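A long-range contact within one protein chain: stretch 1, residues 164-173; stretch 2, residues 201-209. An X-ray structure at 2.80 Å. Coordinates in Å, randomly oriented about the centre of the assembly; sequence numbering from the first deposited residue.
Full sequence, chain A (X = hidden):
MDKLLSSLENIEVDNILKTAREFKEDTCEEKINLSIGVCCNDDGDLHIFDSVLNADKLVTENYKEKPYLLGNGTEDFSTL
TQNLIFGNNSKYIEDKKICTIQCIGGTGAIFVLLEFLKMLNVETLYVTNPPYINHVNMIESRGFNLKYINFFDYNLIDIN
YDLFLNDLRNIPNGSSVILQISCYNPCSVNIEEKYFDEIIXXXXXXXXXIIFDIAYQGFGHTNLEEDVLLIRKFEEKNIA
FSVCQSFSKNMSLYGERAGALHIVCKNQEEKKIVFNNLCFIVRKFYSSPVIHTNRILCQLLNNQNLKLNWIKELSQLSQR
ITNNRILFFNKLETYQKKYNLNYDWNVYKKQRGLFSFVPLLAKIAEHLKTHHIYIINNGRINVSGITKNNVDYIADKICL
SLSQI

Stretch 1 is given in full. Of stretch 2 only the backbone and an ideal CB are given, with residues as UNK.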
# COMPACT_ATOMS: atom_id res chain seq x y z
N PHE A 164 -16.59 -0.82 -32.02
CA PHE A 164 -16.45 -0.35 -30.65
C PHE A 164 -17.76 0.28 -30.10
O PHE A 164 -18.21 -0.07 -29.00
CB PHE A 164 -15.24 0.59 -30.52
CG PHE A 164 -15.21 1.41 -29.25
CD1 PHE A 164 -15.42 0.82 -28.00
CD2 PHE A 164 -14.94 2.77 -29.30
CE1 PHE A 164 -15.38 1.59 -26.82
CE2 PHE A 164 -14.90 3.55 -28.13
CZ PHE A 164 -15.12 2.96 -26.89
N LEU A 165 -18.36 1.18 -30.88
CA LEU A 165 -19.62 1.83 -30.48
C LEU A 165 -20.83 0.92 -30.59
O LEU A 165 -21.81 1.11 -29.88
CB LEU A 165 -19.87 3.10 -31.28
CG LEU A 165 -18.81 4.18 -31.21
CD1 LEU A 165 -19.04 5.17 -32.32
CD2 LEU A 165 -18.83 4.88 -29.89
N ASN A 166 -20.75 -0.06 -31.48
CA ASN A 166 -21.74 -1.12 -31.56
C ASN A 166 -21.97 -1.83 -30.24
O ASN A 166 -23.10 -1.87 -29.74
CB ASN A 166 -21.31 -2.15 -32.58
CG ASN A 166 -22.13 -2.09 -33.80
OD1 ASN A 166 -22.70 -1.04 -34.14
ND2 ASN A 166 -22.23 -3.23 -34.49
N ASP A 167 -20.89 -2.41 -29.70
CA ASP A 167 -20.93 -3.12 -28.44
C ASP A 167 -21.32 -2.16 -27.35
O ASP A 167 -22.17 -2.45 -26.52
CB ASP A 167 -19.56 -3.72 -28.12
CG ASP A 167 -19.09 -4.70 -29.17
OD1 ASP A 167 -17.86 -4.97 -29.18
OD2 ASP A 167 -19.92 -5.21 -29.96
N LEU A 168 -20.72 -0.97 -27.39
CA LEU A 168 -21.08 0.08 -26.47
C LEU A 168 -22.59 0.36 -26.47
O LEU A 168 -23.12 0.94 -25.52
CB LEU A 168 -20.31 1.35 -26.79
CG LEU A 168 -19.96 2.23 -25.59
CD1 LEU A 168 -19.51 1.40 -24.38
CD2 LEU A 168 -18.87 3.22 -25.98
N ARG A 169 -23.28 -0.09 -27.53
CA ARG A 169 -24.71 0.13 -27.68
C ARG A 169 -25.60 -1.06 -27.30
O ARG A 169 -26.77 -0.88 -26.98
CB ARG A 169 -25.04 0.59 -29.11
CG ARG A 169 -25.03 2.09 -29.33
CD ARG A 169 -25.75 2.45 -30.63
NE ARG A 169 -25.69 3.88 -30.96
CZ ARG A 169 -26.51 4.82 -30.47
NH1 ARG A 169 -27.47 4.52 -29.60
NH2 ARG A 169 -26.37 6.09 -30.85
N ASN A 170 -25.08 -2.28 -27.34
CA ASN A 170 -25.92 -3.42 -26.99
C ASN A 170 -25.48 -4.22 -25.77
O ASN A 170 -25.99 -5.31 -25.51
CB ASN A 170 -26.20 -4.32 -28.20
CG ASN A 170 -25.20 -4.12 -29.32
OD1 ASN A 170 -25.49 -3.44 -30.31
ND2 ASN A 170 -24.01 -4.70 -29.18
N ILE A 171 -24.54 -3.66 -25.02
CA ILE A 171 -24.12 -4.24 -23.76
C ILE A 171 -25.05 -3.75 -22.66
O ILE A 171 -25.05 -2.56 -22.35
CB ILE A 171 -22.65 -3.86 -23.41
CG1 ILE A 171 -22.48 -2.33 -23.34
CG2 ILE A 171 -21.68 -4.51 -24.41
CD1 ILE A 171 -21.28 -1.87 -22.55
N PRO A 172 -25.82 -4.66 -22.02
CA PRO A 172 -26.84 -4.23 -21.08
C PRO A 172 -27.08 -2.70 -20.98
O PRO A 172 -27.30 -2.04 -22.01
CB PRO A 172 -26.33 -4.82 -19.77
CG PRO A 172 -25.68 -6.14 -20.23
CD PRO A 172 -25.47 -6.06 -21.74
N ASN A 173 -27.06 -2.18 -19.77
CA ASN A 173 -27.51 -0.82 -19.48
C ASN A 173 -26.94 -0.48 -18.13
O ASN A 173 -27.07 -1.27 -17.19
CB ASN A 173 -29.03 -0.77 -19.38
CG ASN A 173 -29.70 -0.30 -20.65
OD1 ASN A 173 -30.29 -1.09 -21.39
ND2 ASN A 173 -29.63 1.01 -20.90
N UNK A 201 -23.21 10.68 -26.22
CA UNK A 201 -24.63 10.42 -26.47
C UNK A 201 -25.04 9.00 -26.10
O UNK A 201 -26.10 8.80 -25.49
CB UNK A 201 -24.96 10.68 -27.94
N UNK A 202 -24.21 8.02 -26.49
CA UNK A 202 -24.41 6.61 -26.15
C UNK A 202 -24.41 6.40 -24.64
O UNK A 202 -25.32 5.78 -24.08
CB UNK A 202 -23.33 5.75 -26.80
N UNK A 203 -23.38 6.95 -23.99
CA UNK A 203 -23.21 6.84 -22.55
C UNK A 203 -24.39 7.46 -21.80
O UNK A 203 -24.78 6.95 -20.75
CB UNK A 203 -21.90 7.51 -22.12
N UNK A 204 -24.95 8.53 -22.35
CA UNK A 204 -26.14 9.17 -21.77
C UNK A 204 -27.41 8.33 -21.92
O UNK A 204 -28.20 8.22 -20.98
CB UNK A 204 -26.36 10.54 -22.42
N UNK A 205 -27.61 7.75 -23.10
CA UNK A 205 -28.78 6.92 -23.35
C UNK A 205 -28.73 5.65 -22.50
O UNK A 205 -29.73 5.28 -21.89
CB UNK A 205 -28.88 6.56 -24.84
N UNK A 206 -27.57 5.00 -22.45
CA UNK A 206 -27.43 3.72 -21.76
C UNK A 206 -27.08 3.86 -20.27
O UNK A 206 -27.02 2.87 -19.53
CB UNK A 206 -26.35 2.88 -22.46
N UNK A 207 -26.82 5.11 -19.86
CA UNK A 207 -26.50 5.45 -18.47
C UNK A 207 -25.32 4.65 -17.89
O UNK A 207 -25.15 4.58 -16.66
CB UNK A 207 -27.74 5.22 -17.60
N UNK A 208 -24.48 4.10 -18.76
CA UNK A 208 -23.30 3.35 -18.36
C UNK A 208 -22.48 4.02 -17.27
O UNK A 208 -22.53 5.24 -17.11
CB UNK A 208 -22.41 3.11 -19.58
N UNK A 209 -21.73 3.21 -16.54
CA UNK A 209 -20.84 3.70 -15.51
C UNK A 209 -19.42 3.54 -16.00
O UNK A 209 -18.97 2.40 -16.25
CB UNK A 209 -21.06 2.97 -14.19

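Two helical segments run nearly parallel here, with their axes 9.9 Å apart at closest approach and 12° between their directions. Stretch 1 offers leucine side chains early on, then a run of free carbonyl groups where its helix gives way to loop.

Position 201 is helical, and its CA-to-CB bond points sideways. Nothing of stretch 1 lies within 5.5 Å of the ideal CB, so many residues would suit. It is Glu201.

Position 202 points toward stretch 1. Its ideal CB is 4.8 Å from CG of Arg169 and 5.0 Å from O of Leu168, with the side chains of Leu165 and Leu168 near. A medium-sized apolar residue is expected: Ile, Leu, Val or Met. The residue is Ile202. Its CD1 packs on CD2 of Leu165 at 3.6 Å, and its CG2 lies 4.2 Å from CG of Leu168. CG1 of Ile202 lies over one face of the Arg169 guanidinium.

Positions 203 and 204 have no atom of stretch 1 near their ideal CB, so stretch 1 sets little limit on either. They are Val203 and Leu204, and neither makes a contact here.

Position 205 points sideways, its ideal CB 5.4 Å from NH1 of Arg169. Polar or small residues would fit, and an acidic one could suit the charge. It is His205, which touches stretch 1 only marginally.

Position 206 points sideways, but carbonyl groups lie ahead of it. Its ideal CB is 4.9 Å from O of Leu168 and 5.0 Å from O of Pro172. A long donor, Lys or Arg, would suit; Gln is possible. The residue is Lys206. Its NZ gives a hydrogen bond of 2.5 Å to O of Pro172, and weak ones to O of Arg169 (3.3 Å) and OD1 of Asn173 (3.4 Å). ND2 of Asn173 returns a weak bond to backbone O of Lys206 at 3.5 Å.

Position 207 has positive phi (55°) and is the first to leave helical angles. Gly, Asn or Asp would be usual, though other residues can adopt it. It is Lys207, whose side chain runs past Asn173 without a hydrogen bond.

Position 208 is extended, with its CB beyond 5.5 Å. A side chain reaching the carbonyls of Leu168 and Ile171 needs length and a donor: His, Gln, Lys or Arg. It is His208. NE2 gives a weak hydrogen bond to O of Ile171 at 3.3 Å, and both carbonyls meet the ring at its edge.

Position 209 is out of reach and unconstrained by stretch 1. It is Val209, in a strand.

Stretch 2, residues 201-209: EIVLHKKHV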
# COMPACT_ATOMS: atom_id res chain seq x y z
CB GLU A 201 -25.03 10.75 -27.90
CG GLU A 201 -26.54 10.84 -28.02
CD GLU A 201 -27.01 11.56 -29.26
OE1 GLU A 201 -28.13 12.12 -29.22
OE2 GLU A 201 -26.25 11.57 -30.26
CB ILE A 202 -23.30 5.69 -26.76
CG1 ILE A 202 -23.14 5.93 -28.27
CG2 ILE A 202 -23.58 4.21 -26.44
CD1 ILE A 202 -22.26 4.88 -28.96
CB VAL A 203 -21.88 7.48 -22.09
CG1 VAL A 203 -21.79 7.56 -20.56
CG2 VAL A 203 -20.71 6.70 -22.64
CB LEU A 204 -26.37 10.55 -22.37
CG LEU A 204 -25.52 11.67 -21.78
CD1 LEU A 204 -25.45 12.83 -22.76
CD2 LEU A 204 -26.06 12.12 -20.43
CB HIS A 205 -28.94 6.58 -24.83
CG HIS A 205 -30.26 5.94 -25.17
ND1 HIS A 205 -30.36 4.74 -25.84
CD2 HIS A 205 -31.53 6.34 -24.92
CE1 HIS A 205 -31.64 4.43 -25.99
NE2 HIS A 205 -32.37 5.39 -25.44
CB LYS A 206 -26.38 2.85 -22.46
CG LYS A 206 -26.53 2.74 -23.96
CD LYS A 206 -26.58 1.30 -24.38
CE LYS A 206 -28.01 0.83 -24.39
NZ LYS A 206 -28.08 -0.57 -23.92
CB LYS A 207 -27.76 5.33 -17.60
CG LYS A 207 -28.92 6.26 -18.03
CD LYS A 207 -30.29 5.73 -17.60
CE LYS A 207 -30.78 4.57 -18.50
NZ LYS A 207 -31.94 3.77 -17.94
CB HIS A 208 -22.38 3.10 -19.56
CG HIS A 208 -22.90 2.11 -20.55
ND1 HIS A 208 -22.65 2.21 -21.90
CD2 HIS A 208 -23.66 1.00 -20.39
CE1 HIS A 208 -23.22 1.20 -22.52
NE2 HIS A 208 -23.84 0.46 -21.63
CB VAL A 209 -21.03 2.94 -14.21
CG1 VAL A 209 -19.91 3.26 -13.23
CG2 VAL A 209 -22.40 3.25 -13.63
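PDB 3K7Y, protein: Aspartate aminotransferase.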